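Local coordinates for 70 KDA protein (Xanthomonas sp., PDB 4B2N) that cleaves rubber (latex) with dioxygen as a processive oxygenase and carries two covalently bound heme c groups, at residues A[308-313]-A[491-496]; A[313-318]-A[334-339]; A[328-333]-A[460-465]. One frame throughout, in Å; residues are numbered along the deposited sequence. Where two conformers were deposited one is given.

Contact 1. Residues A[308-313]-A[491-496]; sequences SDNVHS and GPNIWE
N310 and N493 meet amide against amide where an Asx motif at the start of helix 312-319 faces an inverse gamma turn centred on N493. Their side chains cross at about a right angle, with the two amide planes 30° apart. CB of N310 lies 3.4 Å from OD1 of N493, and OD1 of N310 comes within 3.2 Å of ND2 of N493. N493 reaches across because its CG stands anti to the backbone N (chi1 -174°), and its ND2 donates to the carbonyl of W450.

The tight side is the asparagine pair with the helix start. OD1 of N310 takes the N-H of S313 at 3.0 Å in the carbonyl plane, on a lone pair, and a weaker one from H312 N, while ND2 of the same amide binds S307 O as well as the S313 hydroxyl. With both ends of the amide engaged, its rotation is fixed. The loose side runs along the second segment: P492 and I494 are partly exposed, E496 is exposed, and none of them touches 308-313. W495 turns instead onto L306 and M436. The contact is buried and about 8 Å separates the side chain of N310 from a heme c, yet just 112 Å² is covered. From ND2 of N310 to OG of S313 the bond is 2.9 Å, with OG tilted 20° out of the amide plane.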
# COMPACT_ATOMS: atom_id res chain seq x y z
N SER A 308 -6.35 -9.57 -7.78
CA SER A 308 -5.77 -8.45 -8.50
C SER A 308 -6.56 -8.00 -9.74
O SER A 308 -6.21 -7.00 -10.33
CB SER A 308 -4.32 -8.74 -8.92
OG SER A 308 -3.55 -8.83 -7.73
N ASP A 309 -7.55 -8.77 -10.16
CA ASP A 309 -8.45 -8.31 -11.25
C ASP A 309 -9.34 -7.12 -10.80
O ASP A 309 -9.90 -6.37 -11.64
CB ASP A 309 -9.34 -9.46 -11.75
CG ASP A 309 -9.85 -9.20 -13.18
OD1 ASP A 309 -9.05 -8.81 -14.07
OD2 ASP A 309 -11.06 -9.40 -13.43
N ASN A 310 -9.48 -6.97 -9.50
CA ASN A 310 -10.43 -6.05 -8.94
C ASN A 310 -9.80 -4.70 -8.80
O ASN A 310 -8.62 -4.60 -8.58
CB ASN A 310 -11.02 -6.55 -7.60
CG ASN A 310 -10.62 -5.68 -6.43
OD1 ASN A 310 -11.32 -4.79 -6.08
ND2 ASN A 310 -9.48 -5.98 -5.81
N VAL A 311 -10.59 -3.64 -8.99
CA VAL A 311 -10.05 -2.31 -8.75
C VAL A 311 -10.87 -1.56 -7.72
O VAL A 311 -10.53 -0.42 -7.38
CB VAL A 311 -9.99 -1.46 -10.04
CG1 VAL A 311 -9.13 -2.19 -11.06
CG2 VAL A 311 -11.42 -1.17 -10.56
N HIS A 312 -11.90 -2.22 -7.16
CA HIS A 312 -12.76 -1.55 -6.11
C HIS A 312 -11.96 -1.30 -4.90
O HIS A 312 -12.03 -0.22 -4.27
CB HIS A 312 -13.99 -2.40 -5.80
CG HIS A 312 -15.01 -2.33 -6.87
ND1 HIS A 312 -16.28 -2.70 -6.69
CD2 HIS A 312 -14.90 -1.89 -8.20
CE1 HIS A 312 -16.98 -2.54 -7.86
NE2 HIS A 312 -16.15 -2.01 -8.77
N SER A 313 -11.10 -2.27 -4.54
CA SER A 313 -10.15 -1.98 -3.45
C SER A 313 -9.26 -0.74 -3.77
O SER A 313 -9.01 0.13 -2.89
CB SER A 313 -9.29 -3.20 -3.17
OG SER A 313 -8.61 -3.58 -4.36
N GLY A 491 -21.28 -11.08 -4.44
CA GLY A 491 -20.46 -10.99 -5.66
C GLY A 491 -19.26 -11.91 -5.63
O GLY A 491 -18.97 -12.51 -4.57
N PRO A 492 -18.50 -11.95 -6.74
CA PRO A 492 -17.37 -12.90 -6.84
C PRO A 492 -16.09 -12.32 -6.20
O PRO A 492 -15.20 -13.11 -5.90
CB PRO A 492 -17.26 -13.12 -8.34
CG PRO A 492 -17.70 -11.80 -8.93
CD PRO A 492 -18.81 -11.36 -8.04
N ASN A 493 -16.04 -11.01 -5.95
CA ASN A 493 -14.82 -10.32 -5.41
C ASN A 493 -14.84 -10.35 -3.91
O ASN A 493 -14.85 -9.33 -3.19
CB ASN A 493 -14.66 -8.88 -5.95
CG ASN A 493 -13.35 -8.24 -5.50
OD1 ASN A 493 -12.27 -8.89 -5.51
ND2 ASN A 493 -13.43 -6.98 -5.02
N ILE A 494 -14.79 -11.57 -3.43
CA ILE A 494 -14.94 -11.94 -2.03
C ILE A 494 -13.71 -11.50 -1.26
O ILE A 494 -12.58 -11.77 -1.70
CB ILE A 494 -14.94 -13.51 -1.95
CG1 ILE A 494 -16.20 -14.05 -2.58
CG2 ILE A 494 -14.87 -13.95 -0.49
CD1 ILE A 494 -17.44 -13.36 -2.04
N TRP A 495 -13.89 -10.91 -0.07
CA TRP A 495 -12.76 -10.68 0.83
C TRP A 495 -12.42 -12.02 1.50
O TRP A 495 -13.17 -12.45 2.36
CB TRP A 495 -13.15 -9.69 1.91
CG TRP A 495 -11.91 -9.22 2.66
CD1 TRP A 495 -11.07 -9.96 3.53
CD2 TRP A 495 -11.25 -7.92 2.51
NE1 TRP A 495 -9.99 -9.20 3.93
CE2 TRP A 495 -10.03 -7.97 3.34
CE3 TRP A 495 -11.53 -6.74 1.78
CZ2 TRP A 495 -9.18 -6.89 3.44
CZ3 TRP A 495 -10.63 -5.66 1.88
CH2 TRP A 495 -9.51 -5.72 2.71
N GLU A 496 -11.34 -12.69 1.11
CA GLU A 496 -11.02 -14.01 1.70
C GLU A 496 -10.80 -13.98 3.20
O GLU A 496 -10.29 -13.00 3.75
CB GLU A 496 -9.75 -14.63 1.08
CG GLU A 496 -10.02 -15.08 -0.35
CD GLU A 496 -11.03 -16.24 -0.48
OE1 GLU A 496 -11.00 -17.18 0.34
OE2 GLU A 496 -11.80 -16.26 -1.46

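Contact 2. Residues A[313-318]-A[334-339]; sequences SEMAFG and DEFEDI. With HEC (heme c), chain C.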
# COMPACT_ATOMS: atom_id res chain seq x y z
N SER A 313 -11.10 -2.27 -4.54
CA SER A 313 -10.15 -1.98 -3.45
C SER A 313 -9.26 -0.74 -3.77
O SER A 313 -9.01 0.13 -2.89
CB SER A 313 -9.29 -3.20 -3.17
OG SER A 313 -8.61 -3.58 -4.36
N GLU A 314 -8.82 -0.61 -5.03
CA GLU A 314 -7.91 0.48 -5.39
C GLU A 314 -8.68 1.78 -5.29
O GLU A 314 -8.12 2.87 -5.05
CB GLU A 314 -7.43 0.29 -6.84
CG GLU A 314 -6.60 -0.99 -7.00
CD GLU A 314 -5.91 -1.11 -8.35
OE1 GLU A 314 -6.01 -0.14 -9.18
OE2 GLU A 314 -5.32 -2.21 -8.58
N MET A 315 -10.00 1.65 -5.46
CA MET A 315 -10.90 2.81 -5.39
C MET A 315 -11.24 3.38 -4.03
O MET A 315 -11.76 4.51 -3.96
CB MET A 315 -12.20 2.51 -6.13
CG MET A 315 -12.10 2.51 -7.65
SD MET A 315 -13.53 1.66 -8.40
CE MET A 315 -14.73 2.93 -8.21
N ALA A 316 -10.88 2.68 -2.94
CA ALA A 316 -11.33 3.06 -1.60
C ALA A 316 -11.20 4.58 -1.31
O ALA A 316 -12.18 5.24 -0.88
CB ALA A 316 -10.54 2.27 -0.56
N PHE A 317 -10.02 5.17 -1.55
CA PHE A 317 -9.86 6.59 -1.12
C PHE A 317 -10.66 7.54 -1.99
O PHE A 317 -10.99 8.68 -1.59
CB PHE A 317 -8.39 6.99 -1.11
CG PHE A 317 -7.67 6.55 0.14
CD1 PHE A 317 -7.93 7.16 1.36
CD2 PHE A 317 -6.76 5.50 0.08
CE1 PHE A 317 -7.24 6.73 2.53
CE2 PHE A 317 -6.07 5.09 1.22
CZ PHE A 317 -6.32 5.69 2.44
N GLY A 318 -10.97 7.09 -3.20
CA GLY A 318 -11.78 7.97 -4.06
C GLY A 318 -13.24 7.90 -3.69
O GLY A 318 -13.97 8.87 -3.75
N ASP A 334 -14.00 3.39 -14.31
CA ASP A 334 -13.19 3.45 -15.55
C ASP A 334 -11.80 4.07 -15.25
O ASP A 334 -10.77 3.57 -15.73
CB ASP A 334 -13.87 4.27 -16.69
CG ASP A 334 -15.19 3.68 -17.19
OD1 ASP A 334 -15.57 2.57 -16.80
OD2 ASP A 334 -15.84 4.34 -18.05
N GLU A 335 -11.78 5.17 -14.48
CA GLU A 335 -10.51 5.83 -14.16
C GLU A 335 -9.57 4.92 -13.39
O GLU A 335 -8.32 4.87 -13.61
CB GLU A 335 -10.78 7.11 -13.38
CG GLU A 335 -11.30 8.17 -14.34
CD GLU A 335 -11.73 9.45 -13.60
OE1 GLU A 335 -12.62 9.39 -12.74
OE2 GLU A 335 -11.21 10.53 -13.95
N PHE A 336 -10.18 4.10 -12.55
CA PHE A 336 -9.37 3.16 -11.76
C PHE A 336 -8.87 1.93 -12.48
O PHE A 336 -7.78 1.41 -12.21
CB PHE A 336 -10.05 2.91 -10.45
CG PHE A 336 -9.73 3.99 -9.44
CD1 PHE A 336 -10.36 5.26 -9.51
CD2 PHE A 336 -8.80 3.75 -8.42
CE1 PHE A 336 -10.02 6.28 -8.58
CE2 PHE A 336 -8.47 4.76 -7.49
CZ PHE A 336 -9.04 6.02 -7.59
N GLU A 337 -9.64 1.46 -13.44
CA GLU A 337 -9.14 0.41 -14.36
C GLU A 337 -7.88 0.97 -15.14
O GLU A 337 -6.92 0.30 -15.33
CB GLU A 337 -10.27 0.07 -15.38
CG GLU A 337 -11.43 -0.68 -14.76
CD GLU A 337 -11.11 -2.14 -14.41
OE1 GLU A 337 -9.96 -2.65 -14.57
OE2 GLU A 337 -12.06 -2.84 -13.99
N ASP A 338 -7.90 2.24 -15.51
CA ASP A 338 -6.74 2.85 -16.18
C ASP A 338 -5.57 3.01 -15.19
O ASP A 338 -4.43 2.68 -15.52
CB ASP A 338 -7.13 4.25 -16.72
CG ASP A 338 -8.01 4.21 -18.00
OD1 ASP A 338 -8.05 3.18 -18.69
OD2 ASP A 338 -8.67 5.27 -18.31
N ILE A 339 -5.85 3.47 -13.95
CA ILE A 339 -4.81 3.47 -12.90
C ILE A 339 -4.20 2.06 -12.74
O ILE A 339 -3.01 1.89 -12.78
CB ILE A 339 -5.31 4.08 -11.54
CG1 ILE A 339 -5.65 5.62 -11.69
CG2 ILE A 339 -4.30 3.67 -10.43
CD1 ILE A 339 -6.47 6.17 -10.54
FE HEC C . -2.89 2.30 -1.41
CHA HEC C . -2.60 -1.13 -0.86
CHB HEC C . -3.73 1.70 -4.78
CHC HEC C . -3.89 5.65 -1.89
CHD HEC C . -1.52 2.98 1.59
NA HEC C . -3.15 0.74 -2.54
C1A HEC C . -2.83 -0.61 -2.21
C2A HEC C . -2.82 -1.51 -3.36
C3A HEC C . -3.15 -0.73 -4.50
C4A HEC C . -3.32 0.63 -3.97
CMA HEC C . -3.22 -1.20 -5.94
CAA HEC C . -2.52 -3.03 -3.41
CBA HEC C . -1.00 -3.16 -3.38
CGA HEC C . -0.55 -4.60 -3.24
O1A HEC C . -1.08 -5.40 -2.40
O2A HEC C . 0.42 -4.89 -3.95
NB HEC C . -3.73 3.37 -2.95
C1B HEC C . -3.91 3.02 -4.23
C2B HEC C . -4.46 4.06 -5.09
C3B HEC C . -4.53 5.19 -4.26
C4B HEC C . -4.00 4.70 -2.99
CMB HEC C . -4.81 3.80 -6.51
CAB HEC C . -5.07 6.57 -4.53
CBB HEC C . -6.46 6.61 -4.84
NC HEC C . -2.76 4.03 -0.44
C1C HEC C . -3.21 5.32 -0.66
C2C HEC C . -2.80 6.27 0.40
C3C HEC C . -2.13 5.44 1.42
C4C HEC C . -2.14 4.09 0.87
CMC HEC C . -3.15 7.76 0.38
CAC HEC C . -1.56 5.85 2.74
CBC HEC C . -2.28 6.77 3.51
ND HEC C . -2.21 1.11 0.09
C1D HEC C . -1.70 1.57 1.23
C2D HEC C . -1.27 0.55 2.12
C3D HEC C . -1.59 -0.65 1.41
C4D HEC C . -2.20 -0.19 0.16
CMD HEC C . -0.62 0.61 3.46
CAD HEC C . -1.45 -2.02 1.97
CBD HEC C . -2.75 -2.06 2.86
CGD HEC C . -2.78 -3.35 3.65
O1D HEC C . -2.48 -3.36 4.87
O2D HEC C . -3.02 -4.41 2.98
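The ring of F336 is sandwiched between M315 and I339. M315 lies over one face, its CG 3.3 Å from CG of the ring. On the opposite face sits CD1 of I339, from the next turn of F336's own helix, above the ring centre. At the edge, in the ring plane, comes CBB of the heme, 3.8 Å from CE2 of F336. The backbone carbonyl O of E314 approaches CE2 obliquely at 3.1 Å. F317 has a flat ring too: CMC of the heme lies over one face, and its CE2 is 3.4 Å from C1C of the heme.

CG of M315 lies anti to the carbonyl carbon (chi1 -74°), which brings it over the F336 ring; SD stands oblique to that ring, 39° off the normal, in a Met-aromatic contact. Its CA adds a CH-pi approach over the same ring.

Helices 312-319 and 333-345 pack here as part of the pocket wall of the heme bound through C191, the segment axes 9.9 Å apart and their directions 123° from each other, nearer antiparallel than parallel. The first is kinked, the N of F317 and G318 lacking a bond to the turn before. E314, F317, F336 and I339 all line the pocket. F107 meets F336 edge-to-face, and F108 lies against F317.

E314 extends beyond CG so that its carboxylate reaches the porphyrin rim, with OE2 3.5 Å from the methyl CMA. That oxygen has a weak bond to N340, whereas OE1 is buried without a polar partner, 4.4 Å from CG2 of I339.

Contact 3. Residues A[328-333]-A[460-465]; sequences ARRGLE and TGYPSD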
# COMPACT_ATOMS: atom_id res chain seq x y z
N ALA A 328 -21.13 9.33 -8.71
CA ALA A 328 -19.77 9.73 -8.95
C ALA A 328 -18.85 8.69 -8.32
O ALA A 328 -17.82 8.36 -8.93
CB ALA A 328 -19.45 11.11 -8.32
N ARG A 329 -19.15 8.23 -7.10
CA ARG A 329 -18.19 7.29 -6.45
C ARG A 329 -18.10 6.04 -7.29
O ARG A 329 -17.02 5.68 -7.71
CB ARG A 329 -18.57 6.91 -5.03
CG ARG A 329 -18.59 8.03 -4.02
CD ARG A 329 -19.09 7.58 -2.67
NE ARG A 329 -18.81 8.69 -1.77
CZ ARG A 329 -19.79 9.42 -1.22
NH1 ARG A 329 -21.06 9.15 -1.45
NH2 ARG A 329 -19.48 10.47 -0.48
N ARG A 330 -19.23 5.38 -7.56
CA ARG A 330 -19.22 4.17 -8.43
C ARG A 330 -18.58 4.47 -9.80
O ARG A 330 -17.90 3.63 -10.40
CB ARG A 330 -20.65 3.65 -8.67
CG ARG A 330 -21.28 3.06 -7.43
CD ARG A 330 -22.53 2.28 -7.73
NE ARG A 330 -23.47 2.98 -8.60
CZ ARG A 330 -24.61 3.53 -8.19
NH1 ARG A 330 -24.93 3.53 -6.91
NH2 ARG A 330 -25.46 4.07 -9.09
N GLY A 331 -18.83 5.68 -10.30
CA GLY A 331 -18.38 6.08 -11.66
C GLY A 331 -16.89 6.43 -11.79
O GLY A 331 -16.43 6.65 -12.89
N LEU A 332 -16.14 6.35 -10.68
CA LEU A 332 -14.67 6.37 -10.73
C LEU A 332 -14.09 5.10 -11.32
O LEU A 332 -12.90 5.07 -11.61
CB LEU A 332 -14.02 6.52 -9.33
CG LEU A 332 -14.35 7.89 -8.74
CD1 LEU A 332 -13.99 7.94 -7.26
CD2 LEU A 332 -13.53 8.98 -9.39
N GLU A 333 -14.91 4.07 -11.48
CA GLU A 333 -14.39 2.76 -11.92
C GLU A 333 -13.53 2.77 -13.22
O GLU A 333 -12.47 2.15 -13.22
CB GLU A 333 -15.53 1.71 -12.02
CG GLU A 333 -14.97 0.29 -12.20
CD GLU A 333 -16.09 -0.76 -12.02
OE1 GLU A 333 -16.66 -0.81 -10.90
OE2 GLU A 333 -16.41 -1.47 -13.02
N THR A 460 -30.59 -7.18 -10.11
CA THR A 460 -30.93 -6.09 -11.02
C THR A 460 -30.26 -4.87 -10.42
O THR A 460 -30.01 -4.84 -9.22
CB THR A 460 -32.44 -5.77 -11.06
OG1 THR A 460 -32.91 -5.87 -12.42
CG2 THR A 460 -32.71 -4.35 -10.49
N GLY A 461 -29.91 -3.91 -11.28
CA GLY A 461 -29.63 -2.55 -10.91
C GLY A 461 -29.17 -2.21 -9.52
O GLY A 461 -29.28 -2.97 -8.54
N TYR A 462 -28.61 -1.03 -9.45
CA TYR A 462 -28.23 -0.51 -8.18
C TYR A 462 -29.51 -0.20 -7.37
O TYR A 462 -30.45 0.38 -7.92
CB TYR A 462 -27.36 0.70 -8.42
CG TYR A 462 -25.94 0.21 -8.81
CD1 TYR A 462 -25.19 -0.57 -7.90
CD2 TYR A 462 -25.38 0.46 -10.08
CE1 TYR A 462 -23.94 -1.07 -8.25
CE2 TYR A 462 -24.10 -0.03 -10.42
CZ TYR A 462 -23.40 -0.80 -9.50
OH TYR A 462 -22.13 -1.34 -9.75
N PRO A 463 -29.55 -0.59 -6.07
CA PRO A 463 -30.59 -0.13 -5.19
C PRO A 463 -30.65 1.40 -5.27
O PRO A 463 -29.69 2.04 -5.72
CB PRO A 463 -30.09 -0.60 -3.81
CG PRO A 463 -29.34 -1.85 -4.13
CD PRO A 463 -28.62 -1.51 -5.39
N SER A 464 -31.77 1.96 -4.87
CA SER A 464 -31.97 3.42 -4.85
C SER A 464 -30.99 4.18 -3.94
O SER A 464 -30.65 3.79 -2.81
CB SER A 464 -33.41 3.77 -4.46
OG SER A 464 -33.66 3.27 -3.17
N ASP A 465 -30.63 5.33 -4.45
CA ASP A 465 -29.67 6.18 -3.84
C ASP A 465 -30.51 7.10 -2.98
O ASP A 465 -30.81 8.22 -3.36
CB ASP A 465 -28.97 6.98 -4.95
CG ASP A 465 -27.95 7.91 -4.43
OD1 ASP A 465 -27.48 7.78 -3.30
OD2 ASP A 465 -27.62 8.83 -5.15
O HOH W 1 -27.79 3.92 -6.39
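A short helix, 326-331, meets the loop between helices 439-446 and 467-481 at the protein surface through an arginine stacked on a tyrosine. The guanidinium of R330 lies flat on the ring of Y462, the planes 15° apart, with CZ of R330 4.0 Å from the centroid of the Y462 ring. NE sits over the ring, 3.5 Å from CD2 of Y462, while CD makes a CH-pi contact near the ring centre. The two side chains run in opposite directions, so the guanidinium ends up near CG and CB of the tyrosine and CD toward its phenol end. A bend at chi3 (-48°) brings NE over the ring.

The far end of the guanidinium has polar partners: NH1 of R330 donates to the carbonyl of T266, and also to a water 2.9 Å from NH1, which in turn donates a hydrogen bond to O of P463, 2.8 Å away. The ring of Y462 is met edge-to-face by W459. D465 is oppositely charged, but its OD1 remains 6.1 Å from NH1 of R330 and bonds to T268. The near-parallel guanidinium over the tyrosine face is a stacked arginine-tyrosine cation-pi pair, joining a short helix to a surface loop.

How the contacts relate
The three contacts occupy one side of the chain's centre, 12 Å (1 to 2), 14 Å (2 to 3) and 16 Å (1 to 3) between centres. Helices 312-319, 326-331 and 333-345 follow one another in sequence; contacts 1 and 2 share the first of them, with S313 in both. Contacts 2 and 3 alternate along the chain, and both are nested within the loop closed by contact 1. M315 of contact 2 reaches contact 3 through CE, 3.6 Å from O of R329, and H312 NE2 probably bonds E333 OE1, joining contacts 1 and 3. Thus the pocket wall at the heme connects outward to two later loops, 491-496 and 460-465.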